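PDB 7D1B: leucine aminopeptidase from Fimbriiglobus ruber, which probably works as a zinc-dependent glutaminyl cyclase of the M28 aminopeptidase family, closing N-terminal glutamine of peptides into pyroglutamate. Local coordinates for residues A252-L255 with V256-W260; Y305-H309 with L310-T314. One frame throughout, in Å; residues are numbered along the deposited sequence. Where two conformers were deposited one is given.

Contact 1 of 2, residues A252-L255 with V256-W260; sequences APNL and VAELW. With GOL (glycerol), chain H.
The first turns of helix 253-266 hold this contact, with Asn-254 and Glu-258 paired one turn apart on the outer side. In the conformer given, Asn-254 ND2 makes a weak hydrogen bond to Glu-258 OE2 at 3.2 Å, the amide and carboxylate planes turned 70° from each other. Glu-258 reaches back toward the helix start because its CG lies anti to the carbonyl carbon (chi1 -74°) and the chain runs extended beyond. A glycerol, probably from the crystallisation liquor, bridges the pair: ND2 of Asn-254 donates to its O2 (2.9 Å), and its O1 donates to Glu-258 OE1 (2.7 Å). Asn-254 has a second conformer, so its bonds to OE2 and to the glycerol are not secure. With an alanine here instead of Glu-258 the carboxylate is gone, and the side-chain amides of Asn-254 (in this conformer) and Gln-337 would probably each lose an acceptor. Ala-252 is the N-cap residue, and its O takes the N-H of Val-256 almost head-on at 2.9 Å, starting the i to i+4 bonding of the alpha-helix. On the buried side Leu-255 and Leu-259 lie side by side, pointing the same way, their CD2 and CD1 branches in apolar contact. Both leucines also touch Val-298 of strand 297-300 and Trp-333 of helix 320-336.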
# COMPACT_ATOMS: atom_id res chain seq x y z
N ALA A 252 7.16 13.50 -7.00
CA ALA A 252 7.92 12.40 -7.60
C ALA A 252 7.74 12.35 -9.11
O ALA A 252 7.36 11.31 -9.66
CB ALA A 252 7.47 11.09 -6.96
N PRO A 253 8.06 13.44 -9.83
CA PRO A 253 7.82 13.44 -11.29
C PRO A 253 8.53 12.32 -12.03
O PRO A 253 7.93 11.72 -12.93
CB PRO A 253 8.30 14.82 -11.73
CG PRO A 253 9.19 15.32 -10.60
CD PRO A 253 8.65 14.70 -9.35
N ASN A 254 9.79 12.03 -11.70
CA ASN A 254 10.48 10.98 -12.45
C ASN A 254 9.96 9.59 -12.09
O ASN A 254 9.98 8.69 -12.94
CB ASN A 254 11.99 11.03 -12.28
CG ASN A 254 12.70 9.91 -13.11
OD1 ASN A 254 12.69 9.96 -14.34
ND2 ASN A 254 13.24 8.88 -12.46
N LEU A 255 9.53 9.40 -10.84
CA LEU A 255 8.93 8.13 -10.45
C LEU A 255 7.63 7.90 -11.22
O LEU A 255 7.41 6.81 -11.75
CB LEU A 255 8.73 8.10 -8.93
CG LEU A 255 8.77 6.74 -8.24
CD1 LEU A 255 8.63 6.97 -6.75
CD2 LEU A 255 7.76 5.74 -8.73
N VAL A 256 6.77 8.92 -11.28
CA VAL A 256 5.56 8.80 -12.09
C VAL A 256 5.93 8.42 -13.52
O VAL A 256 5.35 7.50 -14.12
CB VAL A 256 4.73 10.09 -12.05
CG1 VAL A 256 3.54 9.97 -12.99
CG2 VAL A 256 4.24 10.39 -10.64
N ALA A 257 6.89 9.14 -14.12
CA ALA A 257 7.26 8.84 -15.50
C ALA A 257 7.71 7.40 -15.67
O ALA A 257 7.31 6.72 -16.61
CB ALA A 257 8.35 9.81 -15.98
N GLU A 258 8.58 6.91 -14.77
CA GLU A 258 9.06 5.53 -14.88
C GLU A 258 7.93 4.53 -14.74
O GLU A 258 7.85 3.57 -15.50
CB GLU A 258 10.13 5.24 -13.83
CG GLU A 258 11.45 5.88 -14.15
CD GLU A 258 12.56 5.51 -13.19
OE1 GLU A 258 12.28 4.88 -12.14
OE2 GLU A 258 13.73 5.85 -13.49
N LEU A 259 7.05 4.74 -13.75
CA LEU A 259 5.99 3.77 -13.51
C LEU A 259 5.02 3.71 -14.68
O LEU A 259 4.63 2.62 -15.12
CB LEU A 259 5.24 4.15 -12.25
CG LEU A 259 5.80 3.84 -10.90
CD1 LEU A 259 4.86 4.49 -9.90
CD2 LEU A 259 5.87 2.33 -10.66
N TRP A 260 4.61 4.87 -15.17
CA TRP A 260 3.68 4.88 -16.29
C TRP A 260 4.35 4.41 -17.58
O TRP A 260 3.70 3.79 -18.43
CB TRP A 260 3.01 6.26 -16.44
CG TRP A 260 1.72 6.43 -15.66
CD1 TRP A 260 0.47 6.59 -16.21
CD2 TRP A 260 1.52 6.46 -14.23
NE1 TRP A 260 -0.47 6.71 -15.22
CE2 TRP A 260 0.14 6.65 -14.00
CE3 TRP A 260 2.38 6.39 -13.12
CZ2 TRP A 260 -0.41 6.74 -12.71
CZ3 TRP A 260 1.83 6.47 -11.85
CH2 TRP A 260 0.45 6.64 -11.65
C1 GOL H . 12.91 5.91 -8.67
O1 GOL H . 11.85 5.80 -9.63
C2 GOL H . 13.56 7.33 -8.79
O2 GOL H . 14.10 7.59 -10.05
C3 GOL H . 12.49 8.38 -8.42
O3 GOL H . 13.06 9.65 -8.62

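Contact 2 of 2, residues Y305-H309 with L310-T314. With ZN (zinc ion), chain B.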
# COMPACT_ATOMS: atom_id res chain seq x y z
N TYR A 305 -13.10 4.68 -6.94
CA TYR A 305 -13.59 3.35 -6.63
C TYR A 305 -14.99 3.43 -6.05
O TYR A 305 -15.24 4.11 -5.05
CB TYR A 305 -12.66 2.73 -5.59
CG TYR A 305 -13.09 1.38 -5.07
CD1 TYR A 305 -13.50 0.36 -5.94
CD2 TYR A 305 -13.06 1.10 -3.71
CE1 TYR A 305 -13.86 -0.90 -5.44
CE2 TYR A 305 -13.42 -0.14 -3.21
CZ TYR A 305 -13.81 -1.14 -4.08
OH TYR A 305 -14.14 -2.40 -3.62
N LYS A 306 -15.92 2.70 -6.67
CA LYS A 306 -17.33 2.91 -6.36
C LYS A 306 -17.74 2.33 -5.02
O LYS A 306 -18.79 2.71 -4.50
CB LYS A 306 -18.24 2.38 -7.46
CG LYS A 306 -18.26 0.90 -7.62
CD LYS A 306 -19.18 0.48 -8.76
CE LYS A 306 -18.65 0.97 -10.10
NZ LYS A 306 -19.40 0.35 -11.23
N HIS A 307 -16.98 1.40 -4.44
CA HIS A 307 -17.33 0.79 -3.17
C HIS A 307 -16.53 1.36 -2.00
O HIS A 307 -16.51 0.75 -0.92
CB HIS A 307 -17.26 -0.73 -3.26
CG HIS A 307 -18.14 -1.25 -4.33
ND1 HIS A 307 -19.51 -1.35 -4.18
CD2 HIS A 307 -17.88 -1.60 -5.61
CE1 HIS A 307 -20.04 -1.79 -5.30
NE2 HIS A 307 -19.07 -1.95 -6.19
N TRP A 308 -15.89 2.50 -2.21
CA TRP A 308 -15.07 3.13 -1.18
C TRP A 308 -15.86 3.37 0.10
O TRP A 308 -16.89 4.07 0.09
CB TRP A 308 -14.58 4.45 -1.74
CG TRP A 308 -13.70 5.24 -0.81
CD1 TRP A 308 -12.49 4.86 -0.29
CD2 TRP A 308 -13.96 6.56 -0.32
NE1 TRP A 308 -11.99 5.87 0.49
CE2 TRP A 308 -12.86 6.93 0.48
CE3 TRP A 308 -15.01 7.47 -0.49
CZ2 TRP A 308 -12.79 8.17 1.13
CZ3 TRP A 308 -14.94 8.69 0.15
CH2 TRP A 308 -13.84 9.03 0.94
N HIS A 309 -15.37 2.79 1.19
CA HIS A 309 -15.98 2.95 2.52
C HIS A 309 -17.45 2.53 2.54
O HIS A 309 -18.24 3.06 3.34
CB HIS A 309 -15.73 4.36 3.07
CG HIS A 309 -14.27 4.61 3.31
ND1 HIS A 309 -13.76 5.84 3.67
CD2 HIS A 309 -13.21 3.77 3.24
CE1 HIS A 309 -12.44 5.74 3.78
NE2 HIS A 309 -12.08 4.49 3.55
N LEU A 310 -17.81 1.55 1.71
CA LEU A 310 -19.11 0.89 1.74
C LEU A 310 -18.92 -0.57 2.15
O LEU A 310 -17.86 -1.17 1.92
CB LEU A 310 -19.82 0.94 0.38
CG LEU A 310 -20.14 2.35 -0.12
CD1 LEU A 310 -20.79 2.29 -1.51
CD2 LEU A 310 -21.06 3.09 0.85
N LEU A 311 -19.98 -1.15 2.71
CA LEU A 311 -19.93 -2.55 3.10
C LEU A 311 -19.71 -3.47 1.91
O LEU A 311 -19.28 -4.62 2.10
CB LEU A 311 -21.20 -2.96 3.84
CG LEU A 311 -21.36 -2.26 5.20
CD1 LEU A 311 -22.75 -2.50 5.75
CD2 LEU A 311 -20.30 -2.76 6.18
N SER A 312 -19.99 -3.00 0.70
CA SER A 312 -19.77 -3.75 -0.52
C SER A 312 -18.31 -3.76 -0.98
O SER A 312 -18.03 -4.31 -2.04
CB SER A 312 -20.70 -3.21 -1.61
OG SER A 312 -20.57 -1.80 -1.70
N ASP A 313 -17.38 -3.20 -0.22
CA ASP A 313 -15.95 -3.30 -0.54
C ASP A 313 -15.45 -4.66 -0.06
O ASP A 313 -14.83 -4.80 1.00
CB ASP A 313 -15.18 -2.14 0.11
CG ASP A 313 -13.70 -2.16 -0.22
OD1 ASP A 313 -13.29 -2.88 -1.17
OD2 ASP A 313 -12.93 -1.45 0.47
N THR A 314 -15.73 -5.68 -0.86
CA THR A 314 -15.54 -7.08 -0.50
C THR A 314 -14.68 -7.78 -1.55
O THR A 314 -14.44 -7.23 -2.63
CB THR A 314 -16.91 -7.76 -0.37
OG1 THR A 314 -17.67 -7.51 -1.56
CG2 THR A 314 -17.66 -7.22 0.84
ZN ZN B . -10.20 3.74 3.35
O HOH W 1 -9.40 5.06 1.92
O HOH W 2 -12.99 1.26 0.91
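Tyr-305 and Asp-313 meet at about a right angle, the phenol ring and the carboxylate plane 72° apart. The hydroxyl OH of Tyr-305 donates to Asp-313 OD1 at 2.6 Å, reaching it from above the carboxylate plane, 50° out. Asp-313 CG stands anti to its own backbone N (chi1 -178°), which brings the carboxylate to the edge of the tyrosine ring. Its other oxygen, OD2, accepts from a water at 2.7 Å, and that water in turn accepts the N-H of His-309, so the aspartate ties the phenol to the backbone of the zinc ligand. Backbone N of His-307 lies 3.7 Å above the plane of the Tyr-305 ring, over its centre. On the outer side His-307 ND1 and Ser-312 OG share a hydrogen bond of 2.7 Å, the hydroxyl at the edge of the imidazole near its plane. His-309 NE2 binds the zinc ion at 2.0 Å, while Trp-308 NE1 sits over the centre of the His-309 ring and donates to the zinc-bound water. Three beta turns fold the segment back on itself, one of them closed by Leu-310 N to His-307 O. Asp-155 and Glu-188 complete the protein ligands of the zinc. The loop lies between strand 297-300 and helix 320-336, with Asp-313 OD1 also taking the N-H of Asn-154 at the start of helix 153-167.

Both contacts are partly buried and lie about 17 Å from the centre of the chain, yet their centres are 28 Å apart and they do not touch. Contact 1 belongs to regular structure: repeated backbone bonds, an apolar side against the sheet edge and helix 320-336, and a polar side facing glycerol, all away from the zinc. Contact 2 has no helix or strand of its own; turns, side-chain hydrogen bonds and a water give it shape, and it supplies a metal ligand. The two meet the same elements differently: 252-260 packs against strand 297-300 and helix 320-336, whereas 305-314 is part of the loop joining them.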